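Local coordinates for DNA polymerase sliding clamp 2 (Thermococcus kodakarensis, PDB 3LX2), which probably encircles DNA as a homotrimeric ring and tethers the catalytic subunit of DNA polymerase and other proteins to it during replication, at residues V6-R11 with L57-S62; V47-N52 with V240-A245; N97-G102 with F111-I116; L128-K133 with I219-F224; K133-A138 with G185-E190. All blocks are in the same frame, centred on the assembly; numbering follows the deposited sequence.

Contact 1: V6-R11 with L57-S62; sequences VFDSAR and LFSKYS. With SO4 (sulfate ion), chain E.
A classic beta bulge marks the place where Val-6 meets the other segment, because Ser-59 and Lys-60 both lie opposite it. Val-6 N donates to Lys-60 O at 2.8 Å, while the return bond from Lys-60 N to Val-6 O is stretched to 3.4 Å and weak. On the same face CG2 of Val-6 lies 3.7 Å from CB of Lys-60, before the lysine chain bends away. This pair sets the weakly bonded strand 60-63 at one border, within this chain, of the five-stranded antiparallel sheet of the N-terminal PCNA domain. Beyond the bulge two aromatic rings take over. Phe-7 carries CG anti to its backbone N (chi1 -171°) and turns its ring edge toward the face of Phe-58 in an offset edge-to-face pair, centroids 5.5 Å apart and planes at 60°. The CE1 edge of the same ring lies 3.4 Å from Leu-57 O, near the ring plane. A water accepts from Asp-8 N at 2.6 Å and donates to Leu-57 O at 3.1 Å. Asp-8 OD1 makes its salt bridge with Arg-235. A sulfate, probably from the crystallisation liquor, accepts weak bonds from Arg-11 NH1 and a bond from Arg-86 N.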
# COMPACT_ATOMS: atom_id res chain seq x y z
N VAL A 6 16.27 8.10 27.26
CA VAL A 6 15.24 7.16 26.94
C VAL A 6 13.98 7.92 26.60
O VAL A 6 13.51 8.74 27.43
CB VAL A 6 14.91 6.25 28.14
CG1 VAL A 6 13.88 5.27 27.73
CG2 VAL A 6 16.16 5.52 28.70
N PHE A 7 13.45 7.69 25.40
CA PHE A 7 12.19 8.30 24.99
C PHE A 7 11.15 7.19 24.84
O PHE A 7 11.42 6.15 24.30
CB PHE A 7 12.41 9.12 23.69
CG PHE A 7 11.22 9.99 23.28
CD1 PHE A 7 10.81 11.09 24.05
CD2 PHE A 7 10.52 9.74 22.09
CE1 PHE A 7 9.70 11.92 23.64
CE2 PHE A 7 9.42 10.56 21.66
CZ PHE A 7 9.01 11.66 22.44
N ASP A 8 9.94 7.39 25.31
CA ASP A 8 9.00 6.25 25.32
C ASP A 8 8.25 5.98 24.02
O ASP A 8 7.35 5.13 23.98
CB ASP A 8 8.01 6.35 26.48
CG ASP A 8 7.15 7.55 26.35
OD1 ASP A 8 7.14 8.14 25.25
OD2 ASP A 8 6.46 7.88 27.33
N SER A 9 8.60 6.68 22.95
CA SER A 9 8.01 6.34 21.64
C SER A 9 8.98 6.52 20.47
O SER A 9 9.13 7.63 19.91
CB SER A 9 6.70 7.10 21.43
OG SER A 9 6.11 6.75 20.20
N ALA A 10 9.63 5.42 20.11
CA ALA A 10 10.56 5.44 19.00
C ALA A 10 9.88 5.94 17.70
O ALA A 10 10.49 6.62 16.89
CB ALA A 10 11.16 4.09 18.84
N ARG A 11 8.61 5.60 17.55
CA ARG A 11 7.79 5.95 16.39
C ARG A 11 7.51 7.43 16.31
O ARG A 11 7.68 7.99 15.26
CB ARG A 11 6.45 5.21 16.36
CG ARG A 11 6.42 3.94 15.53
CD ARG A 11 5.29 3.23 16.11
NE ARG A 11 4.33 2.65 15.18
CZ ARG A 11 3.01 2.57 15.41
NH1 ARG A 11 2.42 3.10 16.49
NH2 ARG A 11 2.28 1.95 14.53
N LEU A 57 10.87 15.83 28.39
CA LEU A 57 10.16 15.03 27.37
C LEU A 57 10.49 13.55 27.42
O LEU A 57 9.75 12.70 26.91
CB LEU A 57 10.49 15.60 25.97
CG LEU A 57 9.63 16.76 25.51
CD1 LEU A 57 10.23 17.29 24.25
CD2 LEU A 57 8.26 16.20 25.24
N PHE A 58 11.60 13.23 28.06
CA PHE A 58 12.21 11.90 28.02
C PHE A 58 11.92 11.07 29.28
O PHE A 58 12.02 11.63 30.35
CB PHE A 58 13.73 12.08 27.79
CG PHE A 58 14.06 12.75 26.47
CD1 PHE A 58 14.25 12.00 25.32
CD2 PHE A 58 14.11 14.15 26.37
CE1 PHE A 58 14.54 12.64 24.06
CE2 PHE A 58 14.39 14.80 25.12
CZ PHE A 58 14.59 14.03 23.96
N SER A 59 11.56 9.78 29.18
CA SER A 59 11.39 8.95 30.39
C SER A 59 12.61 8.95 31.33
O SER A 59 12.45 9.04 32.53
CB SER A 59 11.08 7.51 30.09
OG SER A 59 10.31 7.38 28.95
N LYS A 60 13.80 8.77 30.78
CA LYS A 60 15.05 8.88 31.56
C LYS A 60 15.96 9.80 30.78
O LYS A 60 16.10 9.72 29.59
CB LYS A 60 15.76 7.53 31.79
CG LYS A 60 14.92 6.42 32.46
CD LYS A 60 15.19 6.28 33.95
CE LYS A 60 13.88 6.11 34.79
NZ LYS A 60 14.06 5.89 36.34
N TYR A 61 16.57 10.73 31.45
CA TYR A 61 17.41 11.61 30.75
C TYR A 61 18.58 11.70 31.64
O TYR A 61 18.40 11.99 32.82
CB TYR A 61 16.76 12.97 30.64
CG TYR A 61 17.52 13.85 29.69
CD1 TYR A 61 17.22 13.83 28.34
CD2 TYR A 61 18.55 14.70 30.15
CE1 TYR A 61 17.90 14.63 27.44
CE2 TYR A 61 19.23 15.50 29.26
CZ TYR A 61 18.90 15.46 27.90
OH TYR A 61 19.55 16.22 26.96
N SER A 62 19.76 11.47 31.11
CA SER A 62 20.96 11.64 31.89
C SER A 62 22.21 11.83 31.05
O SER A 62 22.60 10.93 30.29
CB SER A 62 21.12 10.49 32.93
OG SER A 62 22.47 10.11 33.02
S SO4 E . 3.43 4.51 19.64
O1 SO4 E . 4.13 5.75 19.53
O2 SO4 E . 4.22 3.39 19.12
O3 SO4 E . 3.23 4.38 21.09
O4 SO4 E . 2.14 4.54 18.89
O HOH W 1 9.68 9.60 26.65

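Contact 2: V47-N52 with V240-A245; sequences VLVDLN and VSFLIA
Val-47 to Leu-51 and Val-240 to Ile-244 pair in strict antiparallel register, their strand axes 4.6 Å apart at closest and 162° between their directions. The ladder joins strand 47-54 of the N-terminal domain to strand 238-244 of the C-terminal domain, and so carries the long outer sheet of the PCNA fold from one domain into the other. Two hydrogen-bonded pairs supply the grip: Leu-48 with Leu-243, where the bond from Leu-48 N to Leu-243 O measures 2.9 Å and is nearly straight, and Asp-50 with Ser-241, where Asp-50 N reaches Ser-241 O at 2.7 Å. The return bond, Ser-241 N to Asp-50 O, is more bent at 136°. Leu-48 and Leu-243 lie alongside each other on the face that also carries Asp-50, whose OD1 has a long, weak ion pair with Arg-39. Val-47, Val-49, Leu-51, Val-240 and Phe-242 share the buried face, against which helices 10-21 and 202-209 pack through Leu-20 and Ile-208 among others. There Leu-51 CD1 touches Val-240 CG2 at 3.7 Å. Val-49 holds CG2 anti to its backbone N, and this methyl lies over one face of the Phe-242 ring as a CH-pi contact, 3.9 Å from the centroid and 3.5 Å from CE1.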
# COMPACT_ATOMS: atom_id res chain seq x y z
N VAL A 47 15.87 26.47 3.53
CA VAL A 47 15.21 25.85 4.68
C VAL A 47 16.06 25.84 5.94
O VAL A 47 17.16 25.33 5.94
CB VAL A 47 14.71 24.39 4.32
CG1 VAL A 47 14.20 23.65 5.52
CG2 VAL A 47 13.61 24.44 3.31
N LEU A 48 15.55 26.44 7.00
CA LEU A 48 16.22 26.42 8.32
C LEU A 48 15.40 25.75 9.40
O LEU A 48 14.23 26.10 9.61
CB LEU A 48 16.55 27.84 8.81
CG LEU A 48 17.16 27.95 10.23
CD1 LEU A 48 17.95 29.29 10.38
CD2 LEU A 48 16.13 27.81 11.38
N VAL A 49 16.04 24.84 10.12
CA VAL A 49 15.38 24.17 11.21
C VAL A 49 15.97 24.55 12.56
O VAL A 49 17.20 24.62 12.72
CB VAL A 49 15.31 22.65 11.01
CG1 VAL A 49 16.65 22.02 11.30
CG2 VAL A 49 14.27 22.09 11.88
N ASP A 50 15.07 24.83 13.50
CA ASP A 50 15.42 25.05 14.86
C ASP A 50 14.61 24.13 15.82
O ASP A 50 13.40 24.18 15.93
CB ASP A 50 15.29 26.53 15.21
CG ASP A 50 15.88 26.86 16.57
OD1 ASP A 50 16.75 26.11 17.04
OD2 ASP A 50 15.46 27.88 17.18
N LEU A 51 15.34 23.27 16.51
CA LEU A 51 14.76 22.15 17.20
C LEU A 51 15.19 22.20 18.65
O LEU A 51 16.39 22.24 18.98
CB LEU A 51 15.27 20.87 16.53
CG LEU A 51 15.16 19.54 17.24
CD1 LEU A 51 13.68 19.20 17.52
CD2 LEU A 51 15.79 18.41 16.39
N ASN A 52 14.20 22.17 19.54
CA ASN A 52 14.52 22.06 20.94
C ASN A 52 13.72 21.00 21.73
O ASN A 52 12.51 21.08 21.88
CB ASN A 52 14.46 23.43 21.60
CG ASN A 52 14.63 23.36 23.09
OD1 ASN A 52 15.74 23.29 23.62
ND2 ASN A 52 13.50 23.33 23.79
N VAL A 240 9.61 22.68 17.39
CA VAL A 240 10.25 22.45 16.09
C VAL A 240 9.80 23.53 15.11
O VAL A 240 8.61 23.70 14.85
CB VAL A 240 9.94 21.08 15.46
CG1 VAL A 240 10.76 20.89 14.19
CG2 VAL A 240 10.25 19.98 16.40
N SER A 241 10.79 24.21 14.55
CA SER A 241 10.63 25.45 13.82
C SER A 241 11.37 25.36 12.53
O SER A 241 12.54 25.00 12.51
CB SER A 241 11.27 26.58 14.60
OG SER A 241 10.64 26.74 15.86
N PHE A 242 10.67 25.66 11.46
CA PHE A 242 11.23 25.84 10.15
C PHE A 242 11.04 27.29 9.64
O PHE A 242 9.94 27.88 9.70
CB PHE A 242 10.58 24.88 9.16
CG PHE A 242 10.84 23.41 9.45
CD1 PHE A 242 11.96 22.77 8.95
CD2 PHE A 242 9.93 22.65 10.21
CE1 PHE A 242 12.18 21.38 9.18
CE2 PHE A 242 10.16 21.28 10.44
CZ PHE A 242 11.30 20.65 9.93
N LEU A 243 12.14 27.88 9.19
CA LEU A 243 12.03 29.11 8.40
C LEU A 243 12.21 28.76 6.94
O LEU A 243 13.16 28.04 6.57
CB LEU A 243 13.03 30.15 8.84
CG LEU A 243 13.04 30.56 10.32
CD1 LEU A 243 14.25 31.44 10.58
CD2 LEU A 243 11.82 31.28 10.77
N ILE A 244 11.27 29.20 6.11
CA ILE A 244 11.35 28.90 4.68
C ILE A 244 11.46 30.21 3.91
O ILE A 244 10.57 31.07 3.99
CB ILE A 244 10.13 28.16 4.13
CG1 ILE A 244 9.86 26.86 4.90
CG2 ILE A 244 10.34 27.83 2.60
CD1 ILE A 244 8.86 26.99 6.02
N ALA A 245 12.55 30.34 3.16
CA ALA A 245 12.81 31.54 2.37
C ALA A 245 11.73 31.75 1.30
O ALA A 245 11.24 30.77 0.71
CB ALA A 245 14.22 31.51 1.75

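Contact 3: N97-G102 with F111-I116; sequences NFLEVG and FKLPLI
With CG1 anti to its backbone N (chi1 -176°), Val-101 keeps CG2 beside that nitrogen, where it meets CD1 of Leu-113 at 3.8 Å. Leu-113 answers with CG beside its own N, at a chi1 of only -39°, and the same CD1 lies 4.1 Å from Leu-99 CD2, the two leucines running side by side. Val-101 and Leu-113 also press on Phe-76 of helix 73-80. Beneath these groups the backbones form the beta hairpin of strands 98-104 and 108-114, the second outermost within this chain in the five-stranded sheet of the N-terminal domain. Its hydrogen bonds are short around Val-101 and Phe-111: N to O is 2.7 Å in both directions, with N-H angles of 172°. Further along, Leu-115 N donates to Asn-97 O at 3.2 Å, and Leu-115 CD2 tucks against Leu-99 CB. On the face away from Leu-99, Val-101 and Leu-113, Phe-98 lies near Pro-114, though its ring placement is doubtful, and Lys-112 CG is 4.0 Å from Glu-100 CB. The outer edge of strand 108-114 forms part of a subunit interface: Phe-111 and Lys-112 pair antiparallel with a neighbouring subunit, and Lys-112 O is hydrogen-bonded to Ser-173 OG of that subunit.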
# COMPACT_ATOMS: atom_id res chain seq x y z
N ASN A 97 33.40 6.32 19.66
CA ASN A 97 32.66 7.24 18.81
C ASN A 97 31.59 6.62 17.93
O ASN A 97 31.58 6.77 16.68
CB ASN A 97 33.58 8.18 18.03
CG ASN A 97 34.33 9.12 18.95
OD1 ASN A 97 34.01 10.31 19.06
ND2 ASN A 97 35.30 8.56 19.67
N PHE A 98 30.67 5.94 18.63
CA PHE A 98 29.44 5.40 18.07
C PHE A 98 28.23 5.89 18.85
O PHE A 98 28.28 6.04 20.07
CB PHE A 98 29.46 3.87 18.12
CG PHE A 98 30.10 3.23 16.94
CD1 PHE A 98 29.37 2.97 15.80
CD2 PHE A 98 31.45 2.88 16.97
CE1 PHE A 98 29.98 2.38 14.67
CE2 PHE A 98 32.07 2.27 15.88
CZ PHE A 98 31.33 2.02 14.72
N LEU A 99 27.13 6.17 18.16
CA LEU A 99 25.87 6.31 18.89
C LEU A 99 25.30 4.90 19.06
O LEU A 99 25.14 4.14 18.08
CB LEU A 99 24.90 7.18 18.13
CG LEU A 99 23.43 7.29 18.51
CD1 LEU A 99 23.23 8.08 19.77
CD2 LEU A 99 22.69 7.99 17.35
N GLU A 100 25.01 4.53 20.28
CA GLU A 100 24.27 3.31 20.44
C GLU A 100 22.73 3.59 20.45
O GLU A 100 22.26 4.47 21.22
CB GLU A 100 24.79 2.51 21.64
CG GLU A 100 23.97 1.28 21.95
CD GLU A 100 24.70 0.31 22.88
OE1 GLU A 100 25.44 0.80 23.81
OE2 GLU A 100 24.53 -0.93 22.68
N VAL A 101 21.98 2.84 19.62
CA VAL A 101 20.53 3.03 19.48
C VAL A 101 19.79 1.76 19.81
O VAL A 101 20.01 0.68 19.22
CB VAL A 101 20.14 3.39 18.01
CG1 VAL A 101 18.61 3.69 17.87
CG2 VAL A 101 20.98 4.53 17.48
N GLY A 102 18.88 1.85 20.76
CA GLY A 102 18.16 0.68 21.15
C GLY A 102 16.68 0.78 20.89
O GLY A 102 16.10 1.84 21.02
N PHE A 111 21.57 -1.09 18.01
CA PHE A 111 22.39 -0.72 16.89
C PHE A 111 23.51 0.16 17.36
O PHE A 111 23.36 0.95 18.30
CB PHE A 111 21.59 0.17 15.95
CG PHE A 111 20.73 -0.57 15.04
CD1 PHE A 111 21.24 -1.11 13.86
CD2 PHE A 111 19.38 -0.79 15.35
CE1 PHE A 111 20.43 -1.84 13.01
CE2 PHE A 111 18.59 -1.52 14.52
CZ PHE A 111 19.12 -2.04 13.34
N LYS A 112 24.62 0.08 16.64
CA LYS A 112 25.68 1.08 16.79
C LYS A 112 25.99 1.79 15.47
O LYS A 112 26.27 1.14 14.44
CB LYS A 112 26.92 0.48 17.40
CG LYS A 112 26.82 0.49 18.89
CD LYS A 112 28.14 0.16 19.56
CE LYS A 112 28.35 -1.33 19.56
NZ LYS A 112 29.25 -1.71 20.69
N LEU A 113 25.92 3.13 15.52
CA LEU A 113 26.12 3.92 14.30
C LEU A 113 27.33 4.82 14.43
O LEU A 113 27.51 5.45 15.46
CB LEU A 113 24.89 4.78 13.99
CG LEU A 113 23.49 4.23 14.19
CD1 LEU A 113 22.52 5.42 14.13
CD2 LEU A 113 23.11 3.11 13.20
N PRO A 114 28.13 4.91 13.36
CA PRO A 114 29.40 5.67 13.43
C PRO A 114 29.09 7.14 13.46
O PRO A 114 28.26 7.61 12.71
CB PRO A 114 30.10 5.30 12.14
CG PRO A 114 28.95 5.08 11.15
CD PRO A 114 27.82 4.49 11.98
N LEU A 115 29.73 7.85 14.36
CA LEU A 115 29.55 9.28 14.48
C LEU A 115 30.45 9.96 13.49
O LEU A 115 31.41 9.36 13.01
CB LEU A 115 29.94 9.72 15.87
CG LEU A 115 28.96 9.19 16.91
CD1 LEU A 115 29.47 9.44 18.31
CD2 LEU A 115 27.60 9.86 16.66
N ILE A 116 30.13 11.21 13.17
CA ILE A 116 30.99 11.97 12.27
C ILE A 116 31.36 13.34 12.81
O ILE A 116 30.84 13.75 13.85
CB ILE A 116 30.45 12.05 10.80
CG1 ILE A 116 29.27 12.98 10.71
CG2 ILE A 116 30.21 10.62 10.23
CD1 ILE A 116 28.45 12.80 9.48

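Contact 4: L128-K133 with I219-F224; sequences LPWTVK and IIRFGF
Arg-221 runs between Trp-130 and Lys-133, and its chain can be read atom by atom. CB sits over one face of the indole as a CH-pi contact, 3.6 Å from the centroid of the five-membered ring; Leu-128 O lies over the opposite face. CG passes on toward Lys-133 CB, and CD lies above the rim of the six-membered ring, 3.4 Å from Trp-130 CE3. The chain, extended from CG to NE, then leaves the indole for the lysine, its guanidinium plane turned 28° from the ring. Lys-133 CE lies over one guanidinium face, 3.4 Å from Arg-221 NH2, although NZ lies equally close to that nitrogen. Two like charges so placed would probably repel each other. Trp-130 itself is fixed through NE1, hydrogen-bonded to Pro-227 O. On the other face of the sheet Val-132 CB rests over the Phe-222 ring, 3.9 Å from its centroid. Phe-222 O takes two N-H groups, Thr-131 N at 2.9 Å and Val-132 N at 3.2 Å. This doubled acceptor belongs to a classic beta bulge, with Thr-131 and Val-132 both facing Phe-222, where the connector between the two PCNA domains enters the C-terminal part of the nine-stranded sheet.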
# COMPACT_ATOMS: atom_id res chain seq x y z
N LEU A 128 12.64 39.16 12.80
CA LEU A 128 11.84 39.17 11.57
C LEU A 128 10.44 39.74 11.69
O LEU A 128 9.60 39.19 12.41
CB LEU A 128 11.79 37.80 10.94
CG LEU A 128 13.06 37.46 10.18
CD1 LEU A 128 12.99 36.02 9.81
CD2 LEU A 128 13.27 38.36 8.95
N PRO A 129 10.19 40.84 10.96
CA PRO A 129 8.98 41.62 11.05
C PRO A 129 7.78 40.86 10.51
O PRO A 129 7.26 41.20 9.45
CB PRO A 129 9.28 42.83 10.15
CG PRO A 129 10.28 42.35 9.19
CD PRO A 129 11.15 41.43 10.00
N TRP A 130 7.34 39.84 11.23
CA TRP A 130 6.16 39.10 10.81
C TRP A 130 4.93 39.94 11.06
O TRP A 130 4.73 40.43 12.16
CB TRP A 130 6.02 37.76 11.54
CG TRP A 130 7.03 36.70 11.16
CD1 TRP A 130 7.29 36.21 9.90
CD2 TRP A 130 7.89 35.99 12.05
NE1 TRP A 130 8.28 35.25 9.96
CE2 TRP A 130 8.66 35.10 11.26
CE3 TRP A 130 8.08 36.02 13.43
CZ2 TRP A 130 9.60 34.24 11.82
CZ3 TRP A 130 9.01 35.16 13.98
CH2 TRP A 130 9.76 34.29 13.18
N THR A 131 4.11 40.10 10.05
CA THR A 131 2.85 40.82 10.22
C THR A 131 1.68 39.88 10.48
O THR A 131 0.76 40.23 11.20
CB THR A 131 2.59 41.86 9.06
OG1 THR A 131 2.56 41.22 7.77
CG2 THR A 131 3.72 42.92 9.06
N VAL A 132 1.71 38.66 9.93
CA VAL A 132 0.62 37.71 10.22
C VAL A 132 1.06 36.66 11.24
O VAL A 132 2.24 36.33 11.32
CB VAL A 132 0.14 36.98 8.94
CG1 VAL A 132 -0.99 36.01 9.25
CG2 VAL A 132 -0.32 37.97 7.90
N LYS A 133 0.11 36.12 11.99
CA LYS A 133 0.35 34.93 12.78
C LYS A 133 -0.95 34.17 12.89
O LYS A 133 -1.98 34.77 13.19
CB LYS A 133 0.88 35.23 14.19
CG LYS A 133 0.57 34.05 15.14
CD LYS A 133 1.03 34.21 16.58
CE LYS A 133 1.29 32.82 17.23
NZ LYS A 133 1.34 32.88 18.73
N ILE A 219 1.73 26.39 14.13
CA ILE A 219 1.82 27.83 14.22
C ILE A 219 2.48 28.38 12.95
O ILE A 219 3.50 27.88 12.50
CB ILE A 219 2.66 28.21 15.48
CG1 ILE A 219 1.90 27.77 16.75
CG2 ILE A 219 3.11 29.70 15.45
CD1 ILE A 219 2.61 28.07 18.10
N ILE A 220 1.90 29.44 12.40
CA ILE A 220 2.36 30.06 11.16
C ILE A 220 2.64 31.53 11.38
O ILE A 220 1.90 32.17 12.09
CB ILE A 220 1.28 29.99 10.10
CG1 ILE A 220 1.05 28.56 9.68
CG2 ILE A 220 1.68 30.80 8.87
CD1 ILE A 220 -0.28 28.42 8.95
N ARG A 221 3.71 32.07 10.80
CA ARG A 221 3.99 33.53 10.83
C ARG A 221 4.56 33.93 9.48
O ARG A 221 5.35 33.15 8.92
CB ARG A 221 4.97 33.89 11.94
CG ARG A 221 4.44 33.72 13.37
CD ARG A 221 5.50 34.13 14.43
NE ARG A 221 4.90 34.50 15.72
CZ ARG A 221 4.94 33.77 16.84
NH1 ARG A 221 5.56 32.58 16.88
NH2 ARG A 221 4.35 34.24 17.95
N PHE A 222 4.14 35.08 8.93
CA PHE A 222 4.70 35.56 7.62
C PHE A 222 4.62 37.07 7.31
O PHE A 222 4.30 37.86 8.19
CB PHE A 222 4.23 34.71 6.42
CG PHE A 222 2.76 34.70 6.21
CD1 PHE A 222 1.95 33.86 6.96
CD2 PHE A 222 2.18 35.50 5.23
CE1 PHE A 222 0.55 33.82 6.75
CE2 PHE A 222 0.79 35.47 5.02
CZ PHE A 222 -0.02 34.64 5.78
N GLY A 223 4.97 37.47 6.09
CA GLY A 223 4.84 38.86 5.64
C GLY A 223 5.17 38.93 4.17
O GLY A 223 5.23 37.88 3.49
N PHE A 224 5.41 40.15 3.65
CA PHE A 224 5.79 40.29 2.24
C PHE A 224 7.23 39.88 1.99
O PHE A 224 8.16 40.48 2.55
CB PHE A 224 5.60 41.71 1.67
CG PHE A 224 6.22 41.87 0.29
CD1 PHE A 224 5.65 41.24 -0.83
CD2 PHE A 224 7.40 42.60 0.11
CE1 PHE A 224 6.24 41.35 -2.12
CE2 PHE A 224 8.00 42.73 -1.19
CZ PHE A 224 7.41 42.09 -2.29

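Contact 5: K133-A138 with G185-E190; sequences KAVVLA and GLLDLE
Val-135 spreads its two methyls over two consecutive residues of the partner strand. CG1, anti to the backbone N, points at Leu-187 CD1, 4.1 Å away, while CG2 lies 3.8 Å from Asp-188 CB; both partners meet the valine at a slant. The backbone explains the double encounter, for Leu-187 and Asp-188 both face Val-135 in a classic beta bulge. Val-135 O receives a short bond from Leu-187 N, 2.7 Å, and a weak, more bent one from Asp-188 N, whereas Val-135 N donates to Asp-188 O at 3.0 Å. On the same face the extended Lys-133 chain rises from the sheet, its end leading away from strand 186-191; its NZ is 5.2 Å from Asp-188 OD2, too far for a salt bridge, though the opposite charges may attract weakly, and Arg-221, of like charge, is nearer. The buried face receives Ala-134, Val-136, Leu-186 and Leu-189, all apolar. Leu-186 has CG anti to its backbone N and bends at chi2 (64°), bringing CD1 to Val-136 CG1 at 4.0 Å and toward Ala-134. Leu-189 has the same shape and sets its CD1 4.0 Å from Ala-134 CB. At the far end Leu-137 CG lies 3.8 Å from Gly-185 CA, and the Leu-137 N to Gly-185 O bond ties this end. Strand 186-191 is the outermost strand of the nine-stranded sheet within this chain, and strand 217-222 flanks strand 132-137 on its other side. Leu-164 of strand 164-169 packs on both Val-136 and Leu-186, and Leu-137 occupies the N-cap position of helix 138-151.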
# COMPACT_ATOMS: atom_id res chain seq x y z
N LYS A 133 0.11 36.12 11.99
CA LYS A 133 0.35 34.93 12.78
C LYS A 133 -0.95 34.17 12.89
O LYS A 133 -1.98 34.77 13.19
CB LYS A 133 0.88 35.23 14.19
CG LYS A 133 0.57 34.05 15.14
CD LYS A 133 1.03 34.21 16.58
CE LYS A 133 1.29 32.82 17.23
NZ LYS A 133 1.34 32.88 18.73
N ALA A 134 -0.89 32.85 12.70
CA ALA A 134 -2.09 32.06 12.75
C ALA A 134 -1.81 30.75 13.42
O ALA A 134 -0.66 30.40 13.56
CB ALA A 134 -2.63 31.84 11.38
N VAL A 135 -2.84 30.06 13.88
CA VAL A 135 -2.71 28.68 14.34
C VAL A 135 -3.71 27.92 13.50
O VAL A 135 -4.89 28.30 13.44
CB VAL A 135 -3.06 28.46 15.85
CG1 VAL A 135 -2.62 27.06 16.29
CG2 VAL A 135 -2.40 29.51 16.75
N VAL A 136 -3.26 26.85 12.87
CA VAL A 136 -4.10 26.14 11.95
C VAL A 136 -3.89 24.72 12.28
O VAL A 136 -2.90 24.40 12.95
CB VAL A 136 -3.63 26.34 10.50
CG1 VAL A 136 -3.63 27.78 10.13
CG2 VAL A 136 -2.21 25.77 10.35
N LEU A 137 -4.77 23.87 11.79
CA LEU A 137 -4.64 22.42 11.94
C LEU A 137 -3.80 21.87 10.80
O LEU A 137 -3.92 22.33 9.66
CB LEU A 137 -6.01 21.76 11.91
CG LEU A 137 -6.99 21.78 13.11
CD1 LEU A 137 -8.19 21.00 12.74
CD2 LEU A 137 -6.33 21.15 14.37
N ALA A 138 -2.98 20.87 11.09
CA ALA A 138 -2.03 20.34 10.09
C ALA A 138 -2.71 19.84 8.83
O ALA A 138 -2.18 20.04 7.72
CB ALA A 138 -1.16 19.23 10.71
N GLY A 185 -10.25 24.06 11.03
CA GLY A 185 -8.81 24.19 10.74
C GLY A 185 -8.13 25.48 11.15
O GLY A 185 -6.90 25.52 11.28
N LEU A 186 -8.89 26.56 11.35
CA LEU A 186 -8.28 27.80 11.83
C LEU A 186 -8.56 27.94 13.33
O LEU A 186 -9.71 27.88 13.76
CB LEU A 186 -8.80 28.99 11.05
CG LEU A 186 -8.08 30.34 11.20
CD1 LEU A 186 -6.65 30.34 10.70
CD2 LEU A 186 -8.85 31.45 10.49
N LEU A 187 -7.53 28.04 14.15
CA LEU A 187 -7.83 28.20 15.58
C LEU A 187 -7.67 29.66 16.00
O LEU A 187 -8.31 30.10 16.97
CB LEU A 187 -6.99 27.31 16.46
CG LEU A 187 -7.03 25.80 16.33
CD1 LEU A 187 -6.11 25.21 17.40
CD2 LEU A 187 -8.43 25.24 16.50
N ASP A 188 -6.88 30.42 15.25
CA ASP A 188 -6.49 31.74 15.69
C ASP A 188 -5.85 32.53 14.56
O ASP A 188 -5.13 31.97 13.75
CB ASP A 188 -5.50 31.62 16.87
CG ASP A 188 -4.97 32.97 17.33
OD1 ASP A 188 -5.78 33.92 17.48
OD2 ASP A 188 -3.75 33.10 17.54
N LEU A 189 -6.12 33.83 14.52
CA LEU A 189 -5.61 34.64 13.43
C LEU A 189 -5.41 36.09 13.80
O LEU A 189 -6.35 36.82 14.11
CB LEU A 189 -6.52 34.51 12.20
CG LEU A 189 -6.17 35.44 11.05
CD1 LEU A 189 -4.76 35.13 10.53
CD2 LEU A 189 -7.23 35.27 10.00
N GLU A 190 -4.17 36.53 13.73
CA GLU A 190 -3.83 37.84 14.18
C GLU A 190 -3.05 38.51 13.06
O GLU A 190 -2.09 37.95 12.55
CB GLU A 190 -3.03 37.75 15.49
CG GLU A 190 -3.29 38.86 16.48
CD GLU A 190 -4.78 39.01 16.86
OE1 GLU A 190 -5.36 38.07 17.45
OE2 GLU A 190 -5.36 40.08 16.57

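How the contacts relate
Followed from the N terminus, the chain shows how sheet pairings divide a ring subunit. Contact 1 closes the first loop, returning 57-62 to the opening strand, but 47-52 leaves from within that loop, so contacts 1 and 2 cross. Contact 3 is a local hairpin in the same sheet as contact 1, about 17 Å away between centres. After the connector, contact 4 closes a loop that contains contact 5; the two share Lys-133 and strand 132-137. Contact 2 closes last, enclosing contacts 3, 4 and 5 and joining the two domains in one sheet, where Leu-243 packs on Trp-130 of contact 4.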